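Local coordinates for CBS domain protein (Streptococcus pneumoniae serotype 4, PDB 7LZG), which is of unknown function but, as a protein with paired CBS domains, may sense adenosyl-containing ligands such as adenine nucleotides in a regulatory role, at the interface of chains A and B. Numbering follows the deposited sequence. Chains: chain A/B, CBS domain protein.

Contact 1: the interface of chains A and B. Residues chain A 9, 137, 140-141, 143-144; chain B 9, 105-106, 109-110, 136.
A:Asn141 OD1, the side-chain amide oxygen, is the polar atom most closely packed against the partner, yet no hydrogen bond across the contact grips it; no nitrogen or oxygen of either chain comes within bonding reach of the other here. With CG of A:Asn141 anti to the backbone N (chi1 -176°), the A:Asn141 and B:Leu109 side chains run antiparallel past one another, and A:Asn141 OD1 rests 3.3 Å from B:Leu109 CB. Most of the rest is hydrocarbon packing. The B:Leu109 side chain, its CG turned anti to its own carbonyl carbon (chi1 -84°), crosses A:Val140 at about a right angle, so that CD2 lies 3.6 Å from A:Val140 CG1. A:Val140 CG1 also touches the rim of the B:Phe9 ring, 3.6 Å from B:Phe9 CE2. B:Phe9 is thus wedged between several groups: A:Leu143 CD2 sits over one face, 3.9 Å from the ring centroid, in a CH-pi contact, while B:Phe9 CE1, on the rim of its ring, comes obliquely over one face of A:Phe9, toward its rim, 3.5 Å from A:Phe9 CD1. A:Val140 CG2 lies in plane at the edge of the A:Phe9 ring. A:Leu144 caps the cluster, its CD1 3.7 Å from B:Ile105 CG2 and its other branch facing B:Phe9. The result is a greasy, mostly helical seam that probably helps hold two copies of the protein together as a dimer.

Contact 2: the interface of chains A and B. Residues chain A 43-44, 46-49, 66; chain B 67, 70-71.
Hydrogen bonding centres on one side chain. B:Arg67 reaches across from helix 66-76 and offers its terminal nitrogen NH1 to two successive backbone carbonyls of chain A. The straighter bond goes to O of the selenomethionine A:Met46, 3.2 Å from B:Arg67 NH1, with an angle of 162° at the hydrogen; the oxygen lies at the edge of the guanidinium, almost exactly in its plane, and the donor meets it on a lone pair. The second pairing, from B:Arg67 NH1 to A:Thr47 O, is modelled shorter at 2.5 Å but is badly bent, 119° at the hydrogen. Here the donor stands above the carbonyl plane, off the lone pairs, and the oxygen is tilted out of the guanidinium plane, so the bond to A:Met46 is the better formed. The two carbonyl dipoles would be expected to suit the arginine's probable positive charge.

Carbon packing supports the reach. The B:Arg67 chain leaves its helix extended, with CG anti to the backbone N, and bends only at chi3 (53°), which swings the guanidinium round to the carbonyls. At the root of the arginine, A:Leu66 CD1 presses tip-first against the helix backbone, 3.6 Å from B:Arg67 CA. One turn further on, A:Ser44 CB meets CB of the selenomethionine B:Met70 at 3.8 Å.

Van der Waals contacts between carbons and carbonyl oxygens add to this. B:Arg67 CD lies alongside A:Met46 O, 3.6 Å away, and B:Ala71 CB, the side-chain methyl, lies 3.4 Å from A:Ser44 O.

In the fold, the chain A side is the linker that leaves helix 36-43 and runs into strand 50-54, joined by the first turn of helix 66-75; chain B contributes the partner-facing side of helix 66-76, the equivalent of that last helix, so the arginine lies across the linker of the opposing copy.

Contact 1: the interface of chains A and B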
# COMPACT_ATOMS: atom_id res chain seq x y z
N PHE A 9 12.50 15.79 -13.44
CA PHE A 9 12.09 14.65 -12.64
C PHE A 9 11.92 13.40 -13.50
O PHE A 9 12.23 12.29 -13.06
CB PHE A 9 10.79 14.97 -11.89
CG PHE A 9 10.26 13.83 -11.07
CD1 PHE A 9 11.02 13.26 -10.07
CD2 PHE A 9 8.97 13.35 -11.28
CE1 PHE A 9 10.52 12.21 -9.31
CE2 PHE A 9 8.47 12.31 -10.52
CZ PHE A 9 9.25 11.74 -9.54
N LEU A 137 9.21 5.41 -4.86
CA LEU A 137 9.49 6.36 -3.78
C LEU A 137 10.95 6.34 -3.37
O LEU A 137 11.44 7.34 -2.82
CB LEU A 137 8.59 6.05 -2.58
CG LEU A 137 8.29 7.24 -1.66
CD1 LEU A 137 6.83 7.23 -1.24
CD2 LEU A 137 9.19 7.21 -0.44
N VAL A 140 12.33 8.83 -5.84
CA VAL A 140 11.93 10.17 -5.43
C VAL A 140 12.74 10.63 -4.23
O VAL A 140 13.08 11.82 -4.10
CB VAL A 140 10.41 10.21 -5.15
CG1 VAL A 140 9.98 11.61 -4.74
CG2 VAL A 140 9.63 9.75 -6.36
N ASN A 141 13.06 9.71 -3.32
CA ASN A 141 13.86 10.07 -2.17
C ASN A 141 15.32 10.30 -2.55
O ASN A 141 16.01 11.11 -1.92
CB ASN A 141 13.75 9.00 -1.09
CG ASN A 141 14.49 9.36 0.18
OD1 ASN A 141 13.94 10.02 1.06
ND2 ASN A 141 15.74 8.93 0.28
N LEU A 143 16.29 11.74 -5.23
CA LEU A 143 16.40 13.02 -5.92
C LEU A 143 16.69 14.16 -4.96
O LEU A 143 17.31 15.16 -5.36
CB LEU A 143 15.12 13.30 -6.71
CG LEU A 143 15.13 14.50 -7.65
CD1 LEU A 143 16.18 14.32 -8.73
CD2 LEU A 143 13.76 14.71 -8.26
N LEU A 144 16.26 14.05 -3.71
CA LEU A 144 16.51 15.09 -2.72
C LEU A 144 17.92 15.03 -2.14
O LEU A 144 18.30 15.95 -1.40
CB LEU A 144 15.49 14.99 -1.58
CG LEU A 144 14.01 15.19 -1.95
CD1 LEU A 144 13.13 14.99 -0.73
CD2 LEU A 144 13.78 16.56 -2.56
N PHE B 9 12.53 20.54 -6.66
CA PHE B 9 11.56 19.47 -6.46
C PHE B 9 10.91 19.57 -5.08
O PHE B 9 9.70 19.33 -4.95
CB PHE B 9 12.24 18.11 -6.63
CG PHE B 9 11.29 16.95 -6.61
CD1 PHE B 9 10.58 16.61 -7.75
CD2 PHE B 9 11.11 16.21 -5.46
CE1 PHE B 9 9.71 15.54 -7.74
CE2 PHE B 9 10.24 15.14 -5.44
CZ PHE B 9 9.53 14.80 -6.58
N ILE B 105 10.03 17.72 4.27
CA ILE B 105 9.78 16.83 3.14
C ILE B 105 10.85 15.74 3.07
O ILE B 105 10.56 14.58 2.75
CB ILE B 105 9.69 17.63 1.83
CG1 ILE B 105 8.23 17.95 1.48
CG2 ILE B 105 10.34 16.89 0.67
CD1 ILE B 105 7.50 18.76 2.52
N THR B 106 12.10 16.09 3.40
CA THR B 106 13.19 15.13 3.31
C THR B 106 13.02 13.98 4.30
O THR B 106 13.43 12.85 4.01
CB THR B 106 14.53 15.83 3.53
OG1 THR B 106 14.67 16.18 4.91
CG2 THR B 106 14.61 17.09 2.68
N LEU B 109 9.71 11.53 3.17
CA LEU B 109 10.17 10.50 2.24
C LEU B 109 11.12 9.53 2.91
O LEU B 109 11.13 8.34 2.58
CB LEU B 109 10.85 11.14 1.03
CG LEU B 109 9.98 11.63 -0.14
CD1 LEU B 109 9.04 12.74 0.29
CD2 LEU B 109 10.86 12.09 -1.28
N HIS B 110 11.93 10.01 3.85
CA HIS B 110 12.82 9.13 4.59
C HIS B 110 12.03 8.11 5.40
O HIS B 110 12.43 6.94 5.49
CB HIS B 110 13.74 9.95 5.50
CG HIS B 110 14.55 9.13 6.45
ND1 HIS B 110 15.49 8.21 6.03
CD2 HIS B 110 14.57 9.10 7.81
CE1 HIS B 110 16.04 7.64 7.09
NE2 HIS B 110 15.50 8.16 8.18
N ILE B 136 1.52 10.59 -1.67
CA ILE B 136 2.66 11.31 -2.24
C ILE B 136 2.72 11.10 -3.74
O ILE B 136 3.04 12.02 -4.50
CB ILE B 136 3.97 10.88 -1.54
CG1 ILE B 136 4.18 11.72 -0.28
CG2 ILE B 136 5.16 11.00 -2.48
CD1 ILE B 136 5.57 11.63 0.30

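Contact 2: the interface of chains A and B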
# COMPACT_ATOMS: atom_id res chain seq x y z
N LEU A 43 -1.31 -15.46 3.87
CA LEU A 43 -1.25 -14.00 3.89
C LEU A 43 -1.12 -13.46 5.31
O LEU A 43 -0.60 -12.35 5.50
CB LEU A 43 -2.48 -13.41 3.21
CG LEU A 43 -2.53 -13.51 1.68
CD1 LEU A 43 -3.91 -13.14 1.17
CD2 LEU A 43 -1.47 -12.60 1.07
N SER A 44 -1.57 -14.21 6.31
CA SER A 44 -1.45 -13.77 7.69
C SER A 44 -0.03 -13.88 8.23
O SER A 44 0.20 -13.55 9.40
CB SER A 44 -2.40 -14.57 8.58
OG SER A 44 -2.16 -15.96 8.48
N MSE A 46 2.88 -13.53 5.61
CA MSE A 46 3.75 -12.91 4.62
C MSE A 46 4.03 -11.46 5.00
O MSE A 46 3.32 -10.87 5.82
CB MSE A 46 3.14 -12.99 3.23
CG MSE A 46 3.08 -14.39 2.66
SE MSE A 46 1.90 -14.53 1.11
CE MSE A 46 2.17 -16.41 0.68
N THR A 47 5.06 -10.88 4.38
CA THR A 47 5.44 -9.51 4.70
C THR A 47 4.58 -8.48 3.99
O THR A 47 4.30 -7.41 4.55
CB THR A 47 6.92 -9.28 4.36
OG1 THR A 47 7.70 -10.38 4.85
CG2 THR A 47 7.42 -7.99 4.99
N TYR A 48 4.15 -8.77 2.77
CA TYR A 48 3.41 -7.82 1.95
C TYR A 48 1.91 -8.08 2.04
O TYR A 48 1.47 -9.22 2.17
CB TYR A 48 3.88 -7.88 0.50
CG TYR A 48 5.35 -7.55 0.34
CD1 TYR A 48 5.95 -6.58 1.13
CD2 TYR A 48 6.14 -8.23 -0.58
CE1 TYR A 48 7.30 -6.29 1.01
CE2 TYR A 48 7.49 -7.94 -0.71
CZ TYR A 48 8.06 -6.97 0.08
OH TYR A 48 9.40 -6.68 -0.05
N THR A 49 1.13 -6.99 1.97
CA THR A 49 -0.31 -7.06 2.16
C THR A 49 -1.07 -7.47 0.90
O THR A 49 -2.26 -7.78 1.00
CB THR A 49 -0.83 -5.72 2.66
OG1 THR A 49 -0.47 -4.68 1.74
CG2 THR A 49 -0.25 -5.39 4.03
N LEU A 66 -5.65 -9.93 2.10
CA LEU A 66 -6.58 -10.25 3.17
C LEU A 66 -7.85 -9.41 3.07
O LEU A 66 -8.94 -9.89 3.42
CB LEU A 66 -5.91 -10.05 4.53
CG LEU A 66 -4.89 -11.12 4.91
CD1 LEU A 66 -4.25 -10.78 6.23
CD2 LEU A 66 -5.55 -12.49 4.96
N ARG B 67 -3.92 -8.09 8.65
CA ARG B 67 -2.84 -9.01 8.99
C ARG B 67 -2.57 -9.01 10.48
O ARG B 67 -2.29 -10.07 11.07
CB ARG B 67 -1.58 -8.64 8.21
CG ARG B 67 -0.37 -9.51 8.55
CD ARG B 67 0.85 -9.10 7.75
NE ARG B 67 1.14 -7.68 7.88
CZ ARG B 67 2.21 -7.08 7.37
NH1 ARG B 67 3.13 -7.76 6.71
NH2 ARG B 67 2.35 -5.77 7.54
N MSE B 70 -5.43 -11.00 11.95
CA MSE B 70 -5.37 -12.39 11.52
C MSE B 70 -4.20 -13.14 12.17
O MSE B 70 -4.37 -14.26 12.65
CB MSE B 70 -5.25 -12.47 9.99
CG MSE B 70 -6.33 -13.33 9.34
SE MSE B 70 -8.12 -12.87 9.96
CE MSE B 70 -8.17 -10.99 9.44
N ALA B 71 -3.03 -12.51 12.17
CA ALA B 71 -1.86 -13.15 12.79
C ALA B 71 -2.01 -13.26 14.30
O ALA B 71 -1.47 -14.19 14.90
CB ALA B 71 -0.59 -12.37 12.44

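The centres of contact 1 and contact 2 lie about 28 Å apart, and they share no residue or helix. Contact 1 draws on helix 4-15 (4-14 in chain B) together with helices 105-111 and 133-143, whereas contact 2 uses helix 66-75 and the stretch following helix 36-43. The first CBS motif of one copy therefore faces the first of the other, and second faces second, a head-to-head pairing. Repeated by the two-fold, the two patches would fasten both ends of what is probably a disc-like CBS dimer.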